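Local structure of leucine aminopeptidase (Legionella pneumophila, 5GNE) at residues 188-193 against 207-212; 196-201 against 344-349. The protein probably acts as a zinc-dependent aminopeptidase of the M28 family, removing residues one at a time from the amino-terminal end of peptides. All coordinates share one frame; numbering follows the deposited sequence.

In the fold
Both contacts belong to the zinc-peptidase fold and alternate along the chain, the loop segment 196-201 lying between strand 188-191 and helix 207-212. Contact 1 is core: the strand and the helix of a beta-alpha-beta unit meet through methyl groups and one buried glutamate, with no hydrogen bond between segments 188-193 and 207-212. Contact 2 lies nearer the surface, about 16 Å away between centres, where two loops without regular structure meet through a serine hydroxyl, a proline ring and a methionine sulfur. Each contact supplies a histidine to the dinuclear zinc site, His191 to one ion and His344 to the other, and Asp204, on the helix of contact 1, binds both.

Contact 1: residues 188-193 against 207-212; sequences IGAHID and SGISVE. With ZN (zinc ion), chain D.
Ala190 and Gly208 face each other where strand 185-191 passes helix 202-221 in the beta-alpha-beta unit completed by strand 230-235. The short axes approach to 7.1 Å and run roughly antiparallel, at 149°. Ala190 CB sits on the bare backbone of Gly208, 3.6 Å from Gly208 C. Ile209 flanks it: its CD1 reaches back to Ala190 CB and also meets Ile192 CD1 at 3.8 Å, while CG1 lies over His191 O. The Ile192 branch that makes this contact starts anti to the backbone N (chi1 -164°) and folds at chi2 to meet Ile209 obliquely. Glu212 also meets the Ala190 methyl. Its CG stands between the backbone N and the carbonyl carbon (chi1 72°) and the chain then runs extended, laying the carboxylate along the strand, with OE2 3.5 Å from Ala190 CB. OE1 approaches Ile188 O at 3.2 Å, a meeting of two acceptors that would be expected to favour a protonated carboxyl. At the end of the strand His191 shares a zinc ion with Asp204 and Asp266. Its side chain leaves the strand on the face away from segment 207-212; NE2 binds the zinc at 2.3 Å, and ND1 donates to Asp193 OD1 at 2.7 Å, on the syn side of the carboxylate but tilted out of both the carboxylate and the ring planes.

Contact 2: residues 196-201 against 344-349; sequences DGNMPG and HTSNDT
Ser346 OG donates to Asn198 O over 2.8 Å, in the carbonyl plane and on a lone pair, in the one hydrogen bond between segments 196-201 and 344-349. The same oxygen receives a CA-H...O contact from Ser346, so hydroxyl and backbone approach it together. Pro200 turns its ring toward the carbonyl oxygens of segment 344-349: CG lies 3.1 Å from Asp348 O and 3.4 Å from Ser346 O, with Thr349 CG2 beyond. Met199, its chain bent at chi2 (-78°), brings SD and CE over the carbonyl of His344, CE lying 3.3 Å from His344 O. The carboxylate of Asp348 reaches past Gly201, OD2 resting 3.5 Å from Gly201 CA.

Behind this layer, residues 345-348 form a type I beta turn closed by Asp348 N to Thr345 O. Thr345 OG1 accepts from Asn347 N at 2.9 Å in an ST turn, and also bonds to Tyr342 O. Asp348 takes the backbone N-H groups of Asp203 with OD1 and Asp204 with OD2, gripping the first turn of helix 202-221 just after Gly201 at its N-cap. That helix start carries Asp204, which with Glu239 and His344 binds a zinc ion: the paired loops border the dinuclear zinc site of an M28 peptidase.

Contact 1: residues 188-193 against 207-212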
loop_
_atom_site.group_PDB
_atom_site.type_symbol
_atom_site.label_atom_id
_atom_site.label_comp_id
_atom_site.label_asym_id
_atom_site.label_seq_id
_atom_site.Cartn_x
_atom_site.Cartn_y
_atom_site.Cartn_z
ATOM N N ILE A 188 -3.558 -3.246 7.457
ATOM C CA ILE A 188 -3.959 -3.331 6.068
ATOM C C ILE A 188 -3.781 -1.949 5.438
ATOM O O ILE A 188 -4.243 -0.938 6.001
ATOM C CB ILE A 188 -5.460 -3.724 5.902
ATOM C CG1 ILE A 188 -5.877 -4.794 6.911
ATOM C CG2 ILE A 188 -5.746 -4.124 4.459
ATOM C CD1 ILE A 188 -5.133 -6.097 6.730
ATOM N N GLY A 189 -3.184 -1.877 4.265
ATOM C CA GLY A 189 -2.965 -0.587 3.642
ATOM C C GLY A 189 -3.138 -0.632 2.141
ATOM O O GLY A 189 -2.986 -1.681 1.515
ATOM N N ALA A 190 -3.457 0.520 1.567
ATOM C CA ALA A 190 -3.536 0.693 0.120
ATOM C C ALA A 190 -3.266 2.159 -0.131
ATOM O O ALA A 190 -3.437 2.964 0.768
ATOM C CB ALA A 190 -4.919 0.281 -0.401
ATOM N N HIS A 191 -2.830 2.538 -1.314
ATOM C CA HIS A 191 -2.606 3.955 -1.547
ATOM C C HIS A 191 -3.747 4.590 -2.330
ATOM O O HIS A 191 -4.316 3.968 -3.224
ATOM C CB HIS A 191 -1.260 4.196 -2.230
ATOM C CG HIS A 191 -1.194 3.846 -3.687
ATOM N ND1 HIS A 191 -1.498 4.759 -4.674
ATOM C CD2 HIS A 191 -0.741 2.742 -4.323
ATOM C CE1 HIS A 191 -1.294 4.213 -5.864
ATOM N NE2 HIS A 191 -0.832 2.992 -5.683
ATOM N N ILE A 192 -4.115 5.803 -1.913
ATOM C CA ILE A 192 -5.295 6.516 -2.405
ATOM C C ILE A 192 -5.000 7.357 -3.640
ATOM O O ILE A 192 -5.906 7.755 -4.364
ATOM C CB ILE A 192 -5.856 7.454 -1.316
ATOM C CG1 ILE A 192 -7.284 7.916 -1.633
ATOM C CG2 ILE A 192 -4.972 8.675 -1.167
ATOM C CD1 ILE A 192 -8.344 6.911 -1.339
ATOM N N ASP A 193 -3.727 7.630 -3.876
ATOM C CA ASP A 193 -3.355 8.671 -4.815
ATOM C C ASP A 193 -3.153 8.131 -6.213
ATOM O O ASP A 193 -3.187 6.916 -6.447
ATOM C CB ASP A 193 -2.087 9.375 -4.345
ATOM C CG ASP A 193 -0.880 8.528 -4.540
ATOM O OD1 ASP A 193 -0.980 7.370 -4.093
ATOM O OD2 ASP A 193 0.133 8.978 -5.142
ATOM N N SER A 207 -8.856 -0.048 -6.625
ATOM C CA SER A 207 -9.097 -1.451 -6.293
ATOM C C SER A 207 -8.653 -1.782 -4.861
ATOM O O SER A 207 -9.481 -2.217 -4.034
ATOM C CB SER A 207 -8.432 -2.384 -7.317
ATOM O OG SER A 207 -7.015 -2.383 -7.258
ATOM N N GLY A 208 -7.365 -1.578 -4.570
ATOM C CA GLY A 208 -6.867 -1.837 -3.239
ATOM C C GLY A 208 -7.662 -1.144 -2.147
ATOM O O GLY A 208 -8.068 -1.773 -1.171
ATOM N N ILE A 209 -7.926 0.143 -2.329
ATOM C CA ILE A 209 -8.743 0.895 -1.385
ATOM C C ILE A 209 -10.117 0.252 -1.208
ATOM O O ILE A 209 -10.588 0.061 -0.088
ATOM C CB ILE A 209 -8.961 2.345 -1.851
ATOM C CG1 ILE A 209 -7.669 3.143 -1.737
ATOM C CG2 ILE A 209 -10.079 2.995 -1.036
ATOM C CD1 ILE A 209 -7.249 3.393 -0.305
ATOM N N SER A 210 -10.771 -0.078 -2.312
ATOM C CA SER A 210 -12.115 -0.635 -2.202
ATOM C C SER A 210 -12.097 -1.945 -1.412
ATOM O O SER A 210 -12.982 -2.215 -0.597
ATOM C CB SER A 210 -12.737 -0.839 -3.595
ATOM O OG SER A 210 -12.160 -1.954 -4.262
ATOM N N VAL A 211 -11.109 -2.780 -1.694
ATOM C CA VAL A 211 -11.011 -4.069 -1.028
ATOM C C VAL A 211 -10.894 -3.933 0.482
ATOM O O VAL A 211 -11.567 -4.642 1.229
ATOM C CB VAL A 211 -9.838 -4.876 -1.590
ATOM C CG1 VAL A 211 -9.487 -6.073 -0.686
ATOM C CG2 VAL A 211 -10.194 -5.332 -3.024
ATOM N N GLU A 212 -10.068 -3.007 0.942
ATOM C CA GLU A 212 -9.870 -2.864 2.379
ATOM C C GLU A 212 -11.053 -2.173 3.014
ATOM O O GLU A 212 -11.347 -2.427 4.196
ATOM C CB GLU A 212 -8.547 -2.142 2.702
ATOM C CG GLU A 212 -8.485 -0.663 2.407
ATOM C CD GLU A 212 -7.197 -0.020 2.937
ATOM O OE1 GLU A 212 -6.519 -0.609 3.814
ATOM O OE2 GLU A 212 -6.836 1.064 2.442
HETATM ZN ZN ZN D . 0.061 1.315 -6.961
#

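Contact 2: residues 196-201 against 344-349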
loop_
_atom_site.group_PDB
_atom_site.type_symbol
_atom_site.label_atom_id
_atom_site.label_comp_id
_atom_site.label_asym_id
_atom_site.label_seq_id
_atom_site.Cartn_x
_atom_site.Cartn_y
_atom_site.Cartn_z
ATOM N N ASP A 196 -0.907 13.028 -11.866
ATOM C CA ASP A 196 -1.650 14.225 -12.253
ATOM C C ASP A 196 -2.345 14.027 -13.580
ATOM O O ASP A 196 -2.053 13.077 -14.310
ATOM C CB ASP A 196 -0.729 15.436 -12.368
ATOM C CG ASP A 196 -0.125 15.828 -11.046
ATOM O OD1 ASP A 196 -0.875 16.324 -10.179
ATOM O OD2 ASP A 196 1.104 15.638 -10.883
ATOM N N GLY A 197 -3.251 14.948 -13.888
ATOM C CA GLY A 197 -3.957 14.944 -15.148
ATOM C C GLY A 197 -5.235 14.146 -15.070
ATOM O O GLY A 197 -5.974 14.213 -14.086
ATOM N N ASN A 198 -5.504 13.389 -16.123
ATOM C CA ASN A 198 -6.680 12.544 -16.148
ATOM C C ASN A 198 -6.342 11.078 -15.850
ATOM O O ASN A 198 -5.921 10.315 -16.724
ATOM C CB ASN A 198 -7.374 12.670 -17.481
ATOM C CG ASN A 198 -8.514 11.707 -17.609
ATOM O OD1 ASN A 198 -9.442 11.725 -16.802
ATOM N ND2 ASN A 198 -8.462 10.859 -18.629
ATOM N N MET A 199 -6.539 10.696 -14.596
ATOM C CA MET A 199 -6.091 9.404 -14.086
ATOM C C MET A 199 -7.155 8.793 -13.201
ATOM O O MET A 199 -7.233 9.088 -12.008
ATOM C CB MET A 199 -4.791 9.561 -13.301
ATOM C CG MET A 199 -3.638 10.142 -14.095
ATOM S SD MET A 199 -2.877 8.929 -15.184
ATOM C CE MET A 199 -1.801 9.981 -16.149
ATOM N N PRO A 200 -7.980 7.927 -13.789
ATOM C CA PRO A 200 -9.013 7.237 -13.013
ATOM C C PRO A 200 -8.385 6.313 -11.981
ATOM O O PRO A 200 -8.991 6.055 -10.934
ATOM C CB PRO A 200 -9.825 6.469 -14.083
ATOM C CG PRO A 200 -8.974 6.497 -15.347
ATOM C CD PRO A 200 -8.122 7.728 -15.243
ATOM N N GLY A 201 -7.199 5.802 -12.303
ATOM C CA GLY A 201 -6.417 4.982 -11.395
ATOM C C GLY A 201 -7.267 3.863 -10.843
ATOM O O GLY A 201 -7.217 3.555 -9.655
ATOM N N HIS A 344 -1.173 4.122 -14.598
ATOM C CA HIS A 344 -0.635 5.464 -14.813
ATOM C C HIS A 344 -1.057 6.084 -16.141
ATOM O O HIS A 344 -0.405 7.003 -16.638
ATOM C CB HIS A 344 0.898 5.467 -14.701
ATOM C CG HIS A 344 1.415 4.829 -13.443
ATOM N ND1 HIS A 344 2.302 3.774 -13.455
ATOM C CD2 HIS A 344 1.160 5.090 -12.145
ATOM C CE1 HIS A 344 2.581 3.419 -12.215
ATOM N NE2 HIS A 344 1.895 4.195 -11.398
ATOM N N THR A 345 -2.124 5.583 -16.748
ATOM C CA THR A 345 -2.648 6.277 -17.916
ATOM C C THR A 345 -4.120 6.600 -17.714
ATOM O O THR A 345 -4.762 6.096 -16.802
ATOM C CB THR A 345 -2.491 5.451 -19.212
ATOM O OG1 THR A 345 -3.554 4.487 -19.304
ATOM C CG2 THR A 345 -1.129 4.748 -19.255
ATOM N N SER A 346 -4.658 7.415 -18.606
ATOM C CA SER A 346 -6.088 7.694 -18.652
ATOM C C SER A 346 -6.950 6.457 -18.842
ATOM O O SER A 346 -8.162 6.517 -18.648
ATOM C CB SER A 346 -6.376 8.707 -19.759
ATOM O OG SER A 346 -5.696 9.924 -19.474
ATOM N N ASN A 347 -6.346 5.351 -19.263
ATOM C CA ASN A 347 -7.107 4.123 -19.496
ATOM C C ASN A 347 -7.091 3.093 -18.362
ATOM O O ASN A 347 -7.499 1.948 -18.558
ATOM C CB ASN A 347 -6.627 3.471 -20.785
ATOM C CG ASN A 347 -6.907 4.334 -21.994
ATOM O OD1 ASN A 347 -8.060 4.476 -22.418
ATOM N ND2 ASN A 347 -5.858 4.945 -22.538
ATOM N N ASP A 348 -6.631 3.499 -17.178
ATOM C CA ASP A 348 -6.784 2.680 -15.974
ATOM C C ASP A 348 -8.199 2.924 -15.473
ATOM O O ASP A 348 -8.401 3.596 -14.471
ATOM C CB ASP A 348 -5.749 3.051 -14.917
ATOM C CG ASP A 348 -5.659 2.028 -13.780
ATOM O OD1 ASP A 348 -6.408 1.027 -13.802
ATOM O OD2 ASP A 348 -4.845 2.234 -12.852
ATOM N N THR A 349 -9.179 2.416 -16.223
ATOM C CA THR A 349 -10.582 2.761 -15.999
ATOM C C THR A 349 -11.363 1.687 -15.290
ATOM O O THR A 349 -10.978 0.518 -15.282
ATOM C CB THR A 349 -11.310 3.039 -17.292
ATOM O OG1 THR A 349 -11.282 1.862 -18.111
ATOM C CG2 THR A 349 -10.674 4.222 -18.000
#